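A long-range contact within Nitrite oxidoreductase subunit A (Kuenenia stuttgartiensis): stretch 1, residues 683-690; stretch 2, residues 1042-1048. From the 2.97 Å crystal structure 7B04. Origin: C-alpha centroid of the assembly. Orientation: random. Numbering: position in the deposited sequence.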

# COMPACT_ATOMS: atom_id res chain seq x y z
N GLU B 683 -5.45 -5.77 -17.50
CA GLU B 683 -6.73 -5.33 -16.98
C GLU B 683 -7.29 -4.23 -17.87
O GLU B 683 -6.54 -3.57 -18.61
N ILE B 684 -8.60 -4.03 -17.81
CA ILE B 684 -9.23 -2.91 -18.51
C ILE B 684 -9.05 -1.67 -17.63
O ILE B 684 -9.58 -1.60 -16.52
N THR B 685 -8.26 -0.70 -18.11
CA THR B 685 -7.71 0.33 -17.24
C THR B 685 -8.25 1.74 -17.46
O THR B 685 -7.82 2.66 -16.76
N GLY B 686 -9.20 1.93 -18.37
CA GLY B 686 -9.60 3.28 -18.73
C GLY B 686 -8.67 3.93 -19.73
O GLY B 686 -9.11 4.81 -20.48
N SER B 687 -7.39 3.54 -19.76
CA SER B 687 -6.60 3.83 -20.95
C SER B 687 -7.05 2.96 -22.12
O SER B 687 -7.02 3.41 -23.27
N ILE B 688 -7.49 1.73 -21.84
CA ILE B 688 -8.09 0.91 -22.89
C ILE B 688 -9.45 1.47 -23.26
O ILE B 688 -9.85 1.46 -24.44
N GLU B 689 -10.17 2.02 -22.28
CA GLU B 689 -11.50 2.57 -22.52
C GLU B 689 -11.45 3.74 -23.49
O GLU B 689 -12.45 4.02 -24.17
N TYR B 690 -10.33 4.44 -23.56
CA TYR B 690 -10.14 5.54 -24.50
C TYR B 690 -9.07 5.21 -25.54
O TYR B 690 -8.39 6.11 -26.04
N LEU B 1042 -19.44 1.69 -12.42
CA LEU B 1042 -18.89 0.55 -13.14
C LEU B 1042 -19.35 0.60 -14.59
O LEU B 1042 -20.55 0.54 -14.86
N SER B 1043 -18.39 0.69 -15.51
CA SER B 1043 -18.72 0.70 -16.92
C SER B 1043 -19.27 -0.66 -17.34
O SER B 1043 -18.93 -1.69 -16.74
N PRO B 1044 -20.14 -0.70 -18.35
CA PRO B 1044 -20.60 -2.00 -18.87
C PRO B 1044 -19.47 -2.88 -19.38
O PRO B 1044 -19.65 -4.09 -19.50
N SER B 1045 -18.31 -2.29 -19.68
CA SER B 1045 -17.14 -3.04 -20.10
C SER B 1045 -16.42 -3.72 -18.93
O SER B 1045 -15.51 -4.51 -19.16
N GLY B 1046 -16.82 -3.42 -17.70
CA GLY B 1046 -16.15 -3.92 -16.52
C GLY B 1046 -15.21 -2.94 -15.87
O GLY B 1046 -14.67 -3.24 -14.80
N TYR B 1047 -15.00 -1.78 -16.48
CA TYR B 1047 -14.07 -0.79 -15.95
C TYR B 1047 -14.72 -0.02 -14.81
O TYR B 1047 -15.88 0.39 -14.89
N GLN B 1048 -13.97 0.14 -13.73
CA GLN B 1048 -14.43 0.77 -12.52
C GLN B 1048 -13.66 2.05 -12.25
O GLN B 1048 -12.42 2.05 -12.27

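Two loop segments more than 350 residues apart in sequence meet here, and Tyr1047 is the centrepiece of the contact. Glu683 stays out of reach, so the packing begins at Ile684, whose CA lies 5.9 Å from the CA of Tyr1047. Its CA-to-CB bond points toward stretch 2, and chi1 and chi2, both t, extend the chain toward Ser1045, in the type I turn that runs from Ser1043 to Gly1046. Ile684 CD1 reaches to 3.4 Å from Ser1045 OG, Ile684 CG2 lies 4.1 Å from Gly1046 C, and Ile684 CG1 packs 4.1 Å from Tyr1047 CB. A branched aliphatic side chain suits this place because its several carbons can touch successive residues of the turn at once.

Thr685 (chi1 p) points away and contributes through its backbone: Thr685 O sits 3.3 Å from Tyr1047 CE1. At Gly686 the chain passes over one face of the tyrosine ring, with Gly686 CA 3.8 Å from the ring centroid in a CH-pi contact. Glycine fits on two counts: a CB would come within 2.7 Å of Tyr1047 CZ, and the positive phi would press it against the preceding carbonyl oxygen. Tyr1047, chi1 t, also places its edge by the backbone of Ile684, with Tyr1047 CD1 3.6 Å from Ile684 O.

Ser687 then points away and Ile688 is out of reach, but Glu689 (chi1 m, chi2 between wells) turns toward stretch 2 and supplies the polar part of the contact. Glu689 OE2 lies 3.1 Å from Ser1043 OG, close enough for a hydrogen bond, although the serine proton has another acceptor within reach. Ser1043 OG (chi1 t) and Ser1045 OG (chi1 p) are themselves hydrogen-bonded at 2.9 Å, so these small hydroxyl side chains offer the carboxylate a compact polar surface. Tyr690 makes no contact with stretch 2.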

# COMPACT_ATOMS: atom_id res chain seq x y z
CB GLU B 683 -6.60 -4.79 -15.54
CG GLU B 683 -6.75 -5.81 -14.43
CD GLU B 683 -6.31 -5.26 -13.08
OE1 GLU B 683 -5.40 -4.40 -13.06
OE2 GLU B 683 -6.87 -5.68 -12.05
CB ILE B 684 -10.70 -3.19 -18.83
CG1 ILE B 684 -11.32 -2.06 -19.65
CG2 ILE B 684 -11.52 -3.53 -17.57
CD1 ILE B 684 -12.59 -2.48 -20.37
CB THR B 685 -6.18 0.36 -17.39
OG1 THR B 685 -5.84 0.36 -18.78
CG2 THR B 685 -5.58 -0.85 -16.71
CB SER B 687 -5.11 3.65 -20.68
OG SER B 687 -4.64 4.61 -19.74
CB ILE B 688 -8.21 -0.56 -22.43
CG1 ILE B 688 -6.96 -1.39 -22.75
CG2 ILE B 688 -9.43 -1.24 -23.06
CD1 ILE B 688 -5.72 -0.93 -22.06
CB GLU B 689 -12.13 3.00 -21.20
CG GLU B 689 -12.91 1.90 -20.49
CD GLU B 689 -14.41 2.03 -20.69
OE1 GLU B 689 -14.88 1.79 -21.82
OE2 GLU B 689 -15.10 2.38 -19.71
CB TYR B 690 -9.79 6.83 -23.76
CG TYR B 690 -10.96 7.48 -23.06
CD1 TYR B 690 -11.86 8.27 -23.77
CD2 TYR B 690 -11.16 7.32 -21.69
CE1 TYR B 690 -12.93 8.88 -23.14
CE2 TYR B 690 -12.23 7.92 -21.06
CZ TYR B 690 -13.11 8.70 -21.78
OH TYR B 690 -14.18 9.30 -21.15
CB LEU B 1042 -19.32 -0.77 -12.49
CG LEU B 1042 -18.80 -2.03 -13.19
CD1 LEU B 1042 -17.30 -2.16 -12.99
CD2 LEU B 1042 -19.53 -3.27 -12.71
CB SER B 1043 -17.48 1.04 -17.75
OG SER B 1043 -17.70 0.81 -19.13
CB PRO B 1044 -21.57 -1.61 -19.99
CG PRO B 1044 -22.03 -0.24 -19.63
CD PRO B 1044 -20.85 0.42 -18.98
CB SER B 1045 -16.16 -2.12 -20.83
OG SER B 1045 -15.64 -1.14 -19.94
CB TYR B 1047 -13.61 0.16 -17.05
CG TYR B 1047 -12.89 1.40 -16.54
CD1 TYR B 1047 -11.60 1.32 -16.03
CD2 TYR B 1047 -13.48 2.65 -16.60
CE1 TYR B 1047 -10.94 2.45 -15.57
CE2 TYR B 1047 -12.83 3.78 -16.15
CZ TYR B 1047 -11.56 3.67 -15.64
OH TYR B 1047 -10.90 4.80 -15.19
CB GLN B 1048 -14.23 -0.20 -11.37
CG GLN B 1048 -14.06 0.43 -10.06
CD GLN B 1048 -15.31 0.57 -9.27
OE1 GLN B 1048 -15.28 0.91 -8.09
NE2 GLN B 1048 -16.43 0.37 -9.94